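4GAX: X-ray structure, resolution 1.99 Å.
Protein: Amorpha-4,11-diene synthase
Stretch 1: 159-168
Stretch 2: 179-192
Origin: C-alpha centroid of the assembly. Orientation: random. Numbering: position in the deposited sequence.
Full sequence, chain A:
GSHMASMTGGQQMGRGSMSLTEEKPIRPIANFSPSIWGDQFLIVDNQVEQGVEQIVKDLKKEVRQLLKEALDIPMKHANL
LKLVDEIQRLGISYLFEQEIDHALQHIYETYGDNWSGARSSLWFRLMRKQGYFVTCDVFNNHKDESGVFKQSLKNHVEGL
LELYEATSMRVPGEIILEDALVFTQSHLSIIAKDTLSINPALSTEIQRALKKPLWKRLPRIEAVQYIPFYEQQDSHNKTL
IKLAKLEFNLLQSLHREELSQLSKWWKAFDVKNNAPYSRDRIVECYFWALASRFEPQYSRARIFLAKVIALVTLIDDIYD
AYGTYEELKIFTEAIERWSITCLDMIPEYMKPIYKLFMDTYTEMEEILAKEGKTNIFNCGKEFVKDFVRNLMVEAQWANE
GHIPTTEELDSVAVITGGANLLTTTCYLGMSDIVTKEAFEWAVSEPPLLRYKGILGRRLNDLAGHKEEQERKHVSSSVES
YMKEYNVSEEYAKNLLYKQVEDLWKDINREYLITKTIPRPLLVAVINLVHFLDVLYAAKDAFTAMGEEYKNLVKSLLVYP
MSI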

# COMPACT_ATOMS: atom_id res chain seq x y z
N GLY A 159 -13.41 17.58 15.29
CA GLY A 159 -12.11 18.19 15.46
C GLY A 159 -11.14 17.22 16.12
O GLY A 159 -9.96 17.19 15.76
N LEU A 160 -11.63 16.46 17.10
CA LEU A 160 -10.80 15.52 17.83
C LEU A 160 -10.31 14.45 16.87
O LEU A 160 -9.14 14.06 16.89
CB LEU A 160 -11.58 14.83 18.94
CG LEU A 160 -11.47 15.39 20.35
CD1 LEU A 160 -12.27 14.53 21.33
CD2 LEU A 160 -10.01 15.46 20.74
N LEU A 161 -11.24 13.96 16.05
CA LEU A 161 -10.91 12.98 15.03
C LEU A 161 -9.92 13.51 14.01
O LEU A 161 -9.02 12.78 13.60
CB LEU A 161 -12.18 12.51 14.32
CG LEU A 161 -12.77 11.18 14.76
CD1 LEU A 161 -14.04 10.92 13.95
CD2 LEU A 161 -11.75 10.06 14.56
N GLU A 162 -10.09 14.76 13.57
CA GLU A 162 -9.14 15.33 12.61
C GLU A 162 -7.74 15.40 13.20
O GLU A 162 -6.74 15.20 12.50
CB GLU A 162 -9.58 16.73 12.14
CG GLU A 162 -10.79 16.75 11.22
CD GLU A 162 -11.16 18.17 10.75
OE1 GLU A 162 -10.64 19.16 11.33
OE2 GLU A 162 -11.96 18.30 9.80
N LEU A 163 -7.67 15.70 14.49
CA LEU A 163 -6.37 15.80 15.16
C LEU A 163 -5.73 14.43 15.28
O LEU A 163 -4.52 14.26 15.03
CB LEU A 163 -6.54 16.44 16.54
CG LEU A 163 -5.30 16.44 17.44
CD1 LEU A 163 -4.13 17.23 16.82
CD2 LEU A 163 -5.67 17.03 18.81
N TYR A 164 -6.53 13.44 15.66
CA TYR A 164 -6.05 12.07 15.74
C TYR A 164 -5.46 11.64 14.39
O TYR A 164 -4.35 11.12 14.32
CB TYR A 164 -7.19 11.14 16.18
CG TYR A 164 -6.87 9.67 16.01
CD1 TYR A 164 -6.15 8.97 16.97
CD2 TYR A 164 -7.29 8.98 14.87
CE1 TYR A 164 -5.85 7.59 16.79
CE2 TYR A 164 -6.99 7.62 14.69
CZ TYR A 164 -6.28 6.94 15.65
OH TYR A 164 -6.00 5.59 15.45
N GLU A 165 -6.20 11.88 13.32
CA GLU A 165 -5.72 11.47 12.00
C GLU A 165 -4.42 12.17 11.63
O GLU A 165 -3.53 11.54 11.04
CB GLU A 165 -6.78 11.69 10.90
CG GLU A 165 -8.10 10.94 11.13
CD GLU A 165 -7.96 9.42 10.98
OE1 GLU A 165 -6.82 8.92 10.83
OE2 GLU A 165 -9.00 8.71 11.00
N ALA A 166 -4.29 13.44 12.00
CA ALA A 166 -3.04 14.17 11.74
C ALA A 166 -1.81 13.52 12.41
O ALA A 166 -0.68 13.55 11.86
CB ALA A 166 -3.17 15.62 12.18
N THR A 167 -2.01 12.94 13.59
CA THR A 167 -0.89 12.35 14.35
C THR A 167 -0.24 11.22 13.57
O THR A 167 0.95 10.96 13.74
CB THR A 167 -1.31 11.81 15.75
OG1 THR A 167 -2.17 10.66 15.58
CG2 THR A 167 -2.06 12.88 16.55
N SER A 168 -1.00 10.56 12.71
CA SER A 168 -0.44 9.46 11.90
C SER A 168 0.65 9.90 10.93
O SER A 168 1.40 9.05 10.44
CB SER A 168 -1.53 8.76 11.10
OG SER A 168 -2.46 8.22 11.99
N ASP A 179 1.98 13.68 22.02
CA ASP A 179 1.02 14.12 23.03
C ASP A 179 -0.41 14.08 22.50
O ASP A 179 -1.32 13.60 23.18
CB ASP A 179 1.35 15.55 23.49
CG ASP A 179 2.60 15.60 24.37
OD1 ASP A 179 3.10 14.52 24.75
OD2 ASP A 179 3.06 16.73 24.68
N ALA A 180 -0.60 14.58 21.29
CA ALA A 180 -1.95 14.64 20.72
C ALA A 180 -2.52 13.25 20.49
O ALA A 180 -3.73 13.04 20.56
CB ALA A 180 -1.95 15.45 19.42
N LEU A 181 -1.64 12.29 20.20
CA LEU A 181 -2.10 10.92 19.94
C LEU A 181 -2.65 10.32 21.23
O LEU A 181 -3.73 9.72 21.24
CB LEU A 181 -0.97 10.06 19.38
CG LEU A 181 -1.34 8.58 19.16
CD1 LEU A 181 -2.63 8.44 18.32
CD2 LEU A 181 -0.20 7.79 18.50
N VAL A 182 -1.93 10.50 22.33
CA VAL A 182 -2.38 10.00 23.63
C VAL A 182 -3.70 10.65 24.04
O VAL A 182 -4.62 9.97 24.50
CB VAL A 182 -1.29 10.23 24.71
CG1 VAL A 182 -1.84 9.91 26.11
CG2 VAL A 182 -0.07 9.37 24.41
N PHE A 183 -3.78 11.97 23.87
CA PHE A 183 -4.96 12.75 24.24
C PHE A 183 -6.20 12.31 23.43
O PHE A 183 -7.23 11.92 23.99
CB PHE A 183 -4.65 14.25 24.02
CG PHE A 183 -5.81 15.18 24.27
CD1 PHE A 183 -6.16 15.56 25.56
CD2 PHE A 183 -6.53 15.70 23.20
CE1 PHE A 183 -7.22 16.42 25.78
CE2 PHE A 183 -7.60 16.57 23.42
CZ PHE A 183 -7.94 16.92 24.70
N THR A 184 -6.09 12.33 22.11
CA THR A 184 -7.23 11.97 21.26
C THR A 184 -7.66 10.53 21.45
O THR A 184 -8.86 10.24 21.52
CB THR A 184 -6.94 12.24 19.79
OG1 THR A 184 -5.78 11.50 19.40
CG2 THR A 184 -6.68 13.74 19.56
N GLN A 185 -6.69 9.62 21.55
CA GLN A 185 -7.00 8.19 21.77
C GLN A 185 -7.84 7.99 23.01
O GLN A 185 -8.81 7.23 23.00
CB GLN A 185 -5.72 7.37 21.91
CG GLN A 185 -5.27 6.66 20.64
CD GLN A 185 -4.00 5.85 20.86
OE1 GLN A 185 -3.39 5.91 21.93
NE2 GLN A 185 -3.59 5.09 19.84
N SER A 186 -7.46 8.65 24.10
CA SER A 186 -8.16 8.45 25.36
C SER A 186 -9.54 9.07 25.30
O SER A 186 -10.51 8.47 25.76
CB SER A 186 -7.38 9.02 26.56
OG SER A 186 -7.32 10.44 26.51
N HIS A 187 -9.64 10.26 24.73
CA HIS A 187 -10.95 10.91 24.66
C HIS A 187 -11.87 10.27 23.62
O HIS A 187 -13.05 10.06 23.90
CB HIS A 187 -10.80 12.42 24.46
CG HIS A 187 -10.36 13.12 25.71
ND1 HIS A 187 -9.03 13.31 26.03
CD2 HIS A 187 -11.07 13.62 26.75
CE1 HIS A 187 -8.95 13.93 27.20
NE2 HIS A 187 -10.17 14.13 27.65
N LEU A 188 -11.33 9.95 22.45
CA LEU A 188 -12.12 9.30 21.40
C LEU A 188 -12.66 7.93 21.84
O LEU A 188 -13.81 7.60 21.54
CB LEU A 188 -11.33 9.21 20.09
CG LEU A 188 -11.14 10.54 19.34
CD1 LEU A 188 -10.13 10.39 18.20
CD2 LEU A 188 -12.47 11.08 18.80
N SER A 189 -11.84 7.15 22.56
CA SER A 189 -12.27 5.86 23.08
C SER A 189 -13.53 5.97 23.92
O SER A 189 -14.49 5.19 23.77
CB SER A 189 -11.18 5.23 23.94
OG SER A 189 -10.12 4.74 23.14
N ILE A 190 -13.52 6.95 24.83
CA ILE A 190 -14.63 7.19 25.75
C ILE A 190 -15.86 7.68 24.98
O ILE A 190 -16.97 7.22 25.21
CB ILE A 190 -14.28 8.27 26.79
CG1 ILE A 190 -13.16 7.79 27.71
CG2 ILE A 190 -15.50 8.63 27.62
CD1 ILE A 190 -12.68 8.87 28.66
N ILE A 191 -15.65 8.64 24.07
CA ILE A 191 -16.77 9.21 23.33
C ILE A 191 -17.46 8.13 22.50
O ILE A 191 -18.68 8.04 22.47
CB ILE A 191 -16.31 10.39 22.45
CG1 ILE A 191 -15.81 11.54 23.33
CG2 ILE A 191 -17.45 10.89 21.59
CD1 ILE A 191 -15.09 12.63 22.55
N ALA A 192 -16.68 7.27 21.85
CA ALA A 192 -17.25 6.23 21.02
C ALA A 192 -18.14 5.31 21.85
O ALA A 192 -19.19 4.88 21.38
CB ALA A 192 -16.15 5.43 20.30

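Helices that pack without a single hydrogen bond between them must rely on the fit of their side chains, and this pair from amorpha-4,11-diene synthase is a compact example. The helices run at 138° to each other, closer to antiparallel than to parallel, and their axes approach to 8.8 Å. The backbones come nearest at Tyr164 and Thr184, whose CA atoms are 5.6 Å apart. The two stretches together bury 554 Å², and most of the chemistry can be read from Leu160, Leu188 and Tyr164, which are covered most.

Leu160 is the principal knob. Its CA-to-CB bond points toward the second helix, and its side chain sits in a hole formed by Phe183, Thr184, His187 and Leu188, residues spaced to surround one inserted side chain on a helical surface. CD2 of Leu160 lies 3.8 Å from CE2 of Phe183, while CD1 of Leu160 reaches CD1 of Ile191 at 3.6 Å, one turn beyond His187. The branches of the leucine thus make apolar contact in different places. The side chain of His187 begins toward the first helix, but its end leads away, and its ND1 donates a hydrogen bond to Phe183 O (3.1 Å) within its own helix.

Tyr164 repeats the motif one turn on, seated among Leu181, Thr184, Gln185 and Leu188. CD1 of Leu181 lies 3.7 Å from CE1 of Tyr164. At the ring edge, near its plane, OG1 of Thr184 approaches CD1 of Tyr164 to 3.5 Å. This is a packing contact with a ring carbon; OG1 of Thr184 donates its hydrogen bond to Ala180 O (2.8 Å) on its own helix. Its methyl packs here as well: CG2 of Thr184 stands 3.5 Å from CD2 of Leu163 and 3.6 Å from the carbonyl O of Leu160.

Leu188 belongs to both holes and links the two knobs. Its CD2 meets CB of Leu160 at 3.9 Å, and its CD1 meets CB of Tyr164 at 3.6 Å. The same CD1 lies 4.0 Å from CD2 of Leu161, whose side chain starts away from the second helix but ends nearer to it.

Toward the other end, small residues complete the fit. CB of Ala180 touches CD1 of Leu163 at 3.8 Å and CG2 of Thr167 at 3.9 Å. Thr167 resembles Thr184: OG1 of Thr167 donates to Tyr164 O at 2.6 Å, so a polar residue can join an apolar contact with its hydroxyl satisfied.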